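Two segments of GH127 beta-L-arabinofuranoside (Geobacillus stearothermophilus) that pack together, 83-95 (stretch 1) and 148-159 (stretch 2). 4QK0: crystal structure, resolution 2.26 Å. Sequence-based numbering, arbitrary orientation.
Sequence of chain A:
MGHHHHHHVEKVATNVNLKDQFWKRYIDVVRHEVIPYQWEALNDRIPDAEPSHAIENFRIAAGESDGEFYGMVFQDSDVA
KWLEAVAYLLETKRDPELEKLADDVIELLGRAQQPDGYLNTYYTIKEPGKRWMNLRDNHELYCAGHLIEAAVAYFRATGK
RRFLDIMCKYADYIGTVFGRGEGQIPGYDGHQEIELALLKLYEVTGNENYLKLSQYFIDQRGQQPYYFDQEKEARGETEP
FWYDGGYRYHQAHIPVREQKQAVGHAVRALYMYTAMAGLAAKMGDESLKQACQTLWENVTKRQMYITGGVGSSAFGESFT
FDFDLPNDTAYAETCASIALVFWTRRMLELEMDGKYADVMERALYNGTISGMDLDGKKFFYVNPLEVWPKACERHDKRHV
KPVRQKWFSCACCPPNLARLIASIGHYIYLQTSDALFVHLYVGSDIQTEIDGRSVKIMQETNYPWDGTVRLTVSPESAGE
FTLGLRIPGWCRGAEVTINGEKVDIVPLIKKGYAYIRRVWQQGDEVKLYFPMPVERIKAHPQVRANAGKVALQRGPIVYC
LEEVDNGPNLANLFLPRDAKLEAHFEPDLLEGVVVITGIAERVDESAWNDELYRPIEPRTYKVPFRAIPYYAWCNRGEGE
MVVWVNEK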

# COMPACT_ATOMS: atom_id res chain seq x y z
N LEU A 83 -31.19 19.27 1.17
CA LEU A 83 -32.41 19.76 0.47
C LEU A 83 -32.78 18.92 -0.75
O LEU A 83 -33.95 18.60 -0.97
CB LEU A 83 -32.26 21.20 0.04
CG LEU A 83 -32.28 22.22 1.20
CD1 LEU A 83 -31.81 23.57 0.72
CD2 LEU A 83 -33.66 22.33 1.80
N GLU A 84 -31.78 18.50 -1.51
CA GLU A 84 -32.03 17.71 -2.69
C GLU A 84 -32.64 16.39 -2.34
O GLU A 84 -33.62 15.94 -2.97
CB GLU A 84 -30.76 17.53 -3.53
CG GLU A 84 -31.08 16.88 -4.89
CD GLU A 84 -29.87 16.45 -5.71
OE1 GLU A 84 -28.76 16.91 -5.42
OE2 GLU A 84 -30.04 15.66 -6.67
N ALA A 85 -32.09 15.73 -1.35
CA ALA A 85 -32.70 14.47 -0.92
C ALA A 85 -34.13 14.66 -0.39
O ALA A 85 -35.01 13.81 -0.61
CB ALA A 85 -31.87 13.82 0.16
N VAL A 86 -34.34 15.72 0.36
CA VAL A 86 -35.66 16.00 0.94
C VAL A 86 -36.68 16.18 -0.18
O VAL A 86 -37.74 15.60 -0.12
CB VAL A 86 -35.58 17.24 1.86
CG1 VAL A 86 -36.94 17.87 2.06
CG2 VAL A 86 -34.98 16.88 3.21
N ALA A 87 -36.30 16.94 -1.21
CA ALA A 87 -37.10 17.04 -2.44
C ALA A 87 -37.55 15.73 -2.97
O ALA A 87 -38.76 15.53 -3.24
CB ALA A 87 -36.31 17.77 -3.51
N TYR A 88 -36.63 14.77 -3.09
CA TYR A 88 -37.01 13.46 -3.62
C TYR A 88 -37.90 12.73 -2.66
O TYR A 88 -38.78 11.95 -3.08
CB TYR A 88 -35.79 12.59 -3.97
CG TYR A 88 -34.85 13.23 -4.98
CD1 TYR A 88 -35.33 13.84 -6.12
CD2 TYR A 88 -33.48 13.19 -4.79
CE1 TYR A 88 -34.47 14.40 -7.06
CE2 TYR A 88 -32.61 13.76 -5.71
CZ TYR A 88 -33.11 14.36 -6.84
OH TYR A 88 -32.24 14.94 -7.74
N LEU A 89 -37.66 12.91 -1.36
CA LEU A 89 -38.52 12.25 -0.38
C LEU A 89 -39.97 12.74 -0.50
O LEU A 89 -40.92 11.94 -0.40
CB LEU A 89 -38.01 12.46 1.03
CG LEU A 89 -36.77 11.60 1.31
CD1 LEU A 89 -36.23 11.96 2.68
CD2 LEU A 89 -37.06 10.13 1.28
N LEU A 90 -40.12 14.04 -0.69
CA LEU A 90 -41.43 14.65 -0.84
C LEU A 90 -42.18 14.24 -2.09
O LEU A 90 -43.39 14.33 -2.09
CB LEU A 90 -41.33 16.17 -0.80
CG LEU A 90 -40.82 16.76 0.52
CD1 LEU A 90 -40.63 18.26 0.41
CD2 LEU A 90 -41.76 16.46 1.68
N GLU A 91 -41.49 13.81 -3.15
CA GLU A 91 -42.16 13.24 -4.33
C GLU A 91 -42.88 11.95 -4.01
O GLU A 91 -43.82 11.60 -4.70
CB GLU A 91 -41.18 12.89 -5.44
CG GLU A 91 -40.63 14.06 -6.24
CD GLU A 91 -39.82 13.64 -7.46
OE1 GLU A 91 -39.18 12.56 -7.43
OE2 GLU A 91 -39.80 14.40 -8.47
N THR A 92 -42.40 11.19 -3.03
CA THR A 92 -42.98 9.87 -2.76
C THR A 92 -43.78 9.82 -1.46
O THR A 92 -44.28 8.79 -1.09
CB THR A 92 -41.90 8.75 -2.72
OG1 THR A 92 -41.02 8.93 -1.60
CG2 THR A 92 -41.09 8.72 -4.02
N LYS A 93 -43.88 10.94 -0.75
CA LYS A 93 -44.72 11.02 0.44
C LYS A 93 -44.68 12.44 0.97
O LYS A 93 -43.63 12.89 1.47
CB LYS A 93 -44.25 10.06 1.53
CG LYS A 93 -45.17 10.06 2.75
CD LYS A 93 -44.63 9.25 3.92
CE LYS A 93 -44.86 10.09 5.20
NZ LYS A 93 -45.87 9.51 6.13
N ARG A 94 -45.79 13.15 0.84
CA ARG A 94 -45.83 14.53 1.32
C ARG A 94 -45.73 14.52 2.84
O ARG A 94 -46.14 13.58 3.51
CB ARG A 94 -47.07 15.30 0.82
CG ARG A 94 -47.14 15.48 -0.71
CD ARG A 94 -45.92 16.20 -1.33
NE ARG A 94 -45.91 17.66 -1.28
CZ ARG A 94 -46.06 18.46 -2.35
NH1 ARG A 94 -46.01 19.78 -2.22
NH2 ARG A 94 -46.28 17.94 -3.55
N ASP A 95 -45.06 15.52 3.35
CA ASP A 95 -44.83 15.66 4.76
C ASP A 95 -44.72 17.16 4.98
O ASP A 95 -43.71 17.79 4.61
CB ASP A 95 -43.55 14.94 5.22
CG ASP A 95 -43.27 15.15 6.72
OD1 ASP A 95 -43.91 16.02 7.35
OD2 ASP A 95 -42.44 14.45 7.28
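Stretch 2, residues 148-159: IEAAVAYFRATG

How does stretch 2 lie on stretch 1? Residues 148-158 continue a helix begun earlier in the chain, which runs nearly alongside the helix of stretch 1 in the same N-to-C direction, crossing it at 15° with the axes only 8.1 Å apart at closest approach. Register follows from the nearest CA atoms: Glu 84 CA lies 4.1 Å from Ala 150 CA, Ala 87 CA 4.7 Å from Tyr 154 CA, and Glu 91 CA 5.1 Å from Ala 157 CA. Gly 159 then leaves the helix with positive phi, a conformation that favours glycine.

What lets the helices come so close? Small side chains line the seam. Ala 87 points toward stretch 2, its CB 3.8 Å from Ala 153 CB and 3.6 Å from Tyr 154 CA, so that a methyl group rests almost directly on the opposing backbone. In return, Ala 157 CB lies 3.2 Å from Ala 87 O.

How do the larger side chains fit around this seam? Tyr 154 takes chi1 t; its CD1 is 4.1 Å from Ala 87 CB, and its CE1 is 4.0 Å from CD1 of Leu 90, an m, t rotamer. That same Leu 90 CD1 reaches Thr 158 CG2 at 4.1 Å. Thr 158 adopts chi1 p, which lets its OG1 donate a hydrogen bond to Tyr 154 O at 2.8 Å, one turn back. Tyr 88 starts with its CA-to-CB bond pointing away, yet chi1 m brings its ring back, with CE1 3.7 Å from Ala 153 CB.

Where do the charged groups go, given that no direct hydrogen bond joins the stretches? Chi1 t places Glu 84 CG 4.0 Å from Ala 153 CB, and with chi2 also t the chain stays extended as its OE2 accepts a 2.6 Å hydrogen bond from Tyr 88 OH. Glu 84 OE2 also lies 4.0 Å from Glu 149 OE2, a proximity of like charges; both carboxylates have further hydrogen-bond partners elsewhere in the structure. Glu 91, m then t, lays its CG 3.6 Å from Ala 157 CB. A water bridges the helices, donating to Ala 153 O at 2.7 Å and, weakly, to Glu 91 OE2 at 2.9 Å. Beyond the helix, Arg 94 folds back through three m torsions, placing one face of its guanidinium against Thr 158 CG2. Arg 94 NH2 is 3.4 Å from Ala 157 O, but the angle is too poor for a hydrogen bond, and the side chain is poorly ordered.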

# COMPACT_ATOMS: atom_id res chain seq x y z
N ILE A 148 -28.05 24.54 -7.05
CA ILE A 148 -28.84 24.43 -8.29
C ILE A 148 -29.54 23.08 -8.38
O ILE A 148 -30.77 23.02 -8.56
CB ILE A 148 -27.97 24.65 -9.50
CG1 ILE A 148 -27.57 26.13 -9.59
CG2 ILE A 148 -28.69 24.21 -10.75
CD1 ILE A 148 -26.46 26.45 -10.57
N GLU A 149 -28.80 21.99 -8.18
CA GLU A 149 -29.45 20.68 -8.27
C GLU A 149 -30.55 20.60 -7.28
O GLU A 149 -31.58 19.99 -7.56
CB GLU A 149 -28.49 19.52 -8.03
CG GLU A 149 -27.44 19.28 -9.08
CD GLU A 149 -26.73 17.92 -8.89
OE1 GLU A 149 -25.60 17.87 -8.34
OE2 GLU A 149 -27.30 16.90 -9.32
N ALA A 150 -30.34 21.14 -6.08
CA ALA A 150 -31.37 20.97 -5.04
C ALA A 150 -32.63 21.77 -5.44
O ALA A 150 -33.74 21.30 -5.25
CB ALA A 150 -30.86 21.49 -3.70
N ALA A 151 -32.42 22.98 -5.94
CA ALA A 151 -33.51 23.86 -6.36
C ALA A 151 -34.32 23.27 -7.52
O ALA A 151 -35.55 23.27 -7.50
CB ALA A 151 -32.97 25.24 -6.72
N VAL A 152 -33.63 22.68 -8.49
CA VAL A 152 -34.31 21.99 -9.58
C VAL A 152 -35.17 20.87 -9.03
O VAL A 152 -36.37 20.74 -9.36
CB VAL A 152 -33.33 21.43 -10.63
CG1 VAL A 152 -34.04 20.52 -11.64
CG2 VAL A 152 -32.65 22.56 -11.36
N ALA A 153 -34.57 20.04 -8.19
CA ALA A 153 -35.28 18.92 -7.63
C ALA A 153 -36.50 19.36 -6.80
O ALA A 153 -37.53 18.69 -6.80
CB ALA A 153 -34.37 18.05 -6.78
N TYR A 154 -36.32 20.41 -6.02
CA TYR A 154 -37.34 20.86 -5.12
C TYR A 154 -38.51 21.44 -5.95
O TYR A 154 -39.66 21.23 -5.61
CB TYR A 154 -36.75 21.91 -4.13
CG TYR A 154 -37.66 22.16 -2.96
CD1 TYR A 154 -37.73 21.26 -1.92
CD2 TYR A 154 -38.50 23.29 -2.93
CE1 TYR A 154 -38.59 21.46 -0.85
CE2 TYR A 154 -39.36 23.50 -1.86
CZ TYR A 154 -39.40 22.58 -0.83
OH TYR A 154 -40.24 22.75 0.25
N PHE A 155 -38.21 22.13 -7.04
CA PHE A 155 -39.27 22.56 -7.95
C PHE A 155 -40.09 21.43 -8.55
O PHE A 155 -41.32 21.45 -8.54
CB PHE A 155 -38.69 23.39 -9.07
CG PHE A 155 -39.72 23.81 -10.06
CD1 PHE A 155 -40.77 24.65 -9.66
CD2 PHE A 155 -39.70 23.35 -11.35
CE1 PHE A 155 -41.76 25.02 -10.54
CE2 PHE A 155 -40.69 23.72 -12.25
CZ PHE A 155 -41.71 24.56 -11.85
N ARG A 156 -39.42 20.42 -9.06
CA ARG A 156 -40.09 19.28 -9.68
C ARG A 156 -40.91 18.56 -8.69
O ARG A 156 -41.94 18.01 -9.07
CB ARG A 156 -39.08 18.29 -10.31
CG ARG A 156 -38.37 18.90 -11.49
CD ARG A 156 -37.47 17.96 -12.27
NE ARG A 156 -37.64 18.41 -13.65
CZ ARG A 156 -36.70 18.48 -14.57
NH1 ARG A 156 -35.46 18.10 -14.29
NH2 ARG A 156 -37.05 18.92 -15.78
N ALA A 157 -40.50 18.56 -7.43
CA ALA A 157 -41.24 17.82 -6.40
C ALA A 157 -42.43 18.56 -5.84
O ALA A 157 -43.41 17.95 -5.46
CB ALA A 157 -40.32 17.46 -5.22
N THR A 158 -42.27 19.86 -5.64
CA THR A 158 -43.28 20.60 -4.90
C THR A 158 -44.02 21.64 -5.73
O THR A 158 -45.02 22.16 -5.27
CB THR A 158 -42.67 21.37 -3.73
OG1 THR A 158 -41.76 22.37 -4.23
CG2 THR A 158 -41.98 20.44 -2.78
N GLY A 159 -43.51 21.98 -6.90
CA GLY A 159 -44.08 23.10 -7.70
C GLY A 159 -43.64 24.46 -7.21
O GLY A 159 -43.90 25.46 -7.85
O HOH W 1 -37.60 16.20 -7.77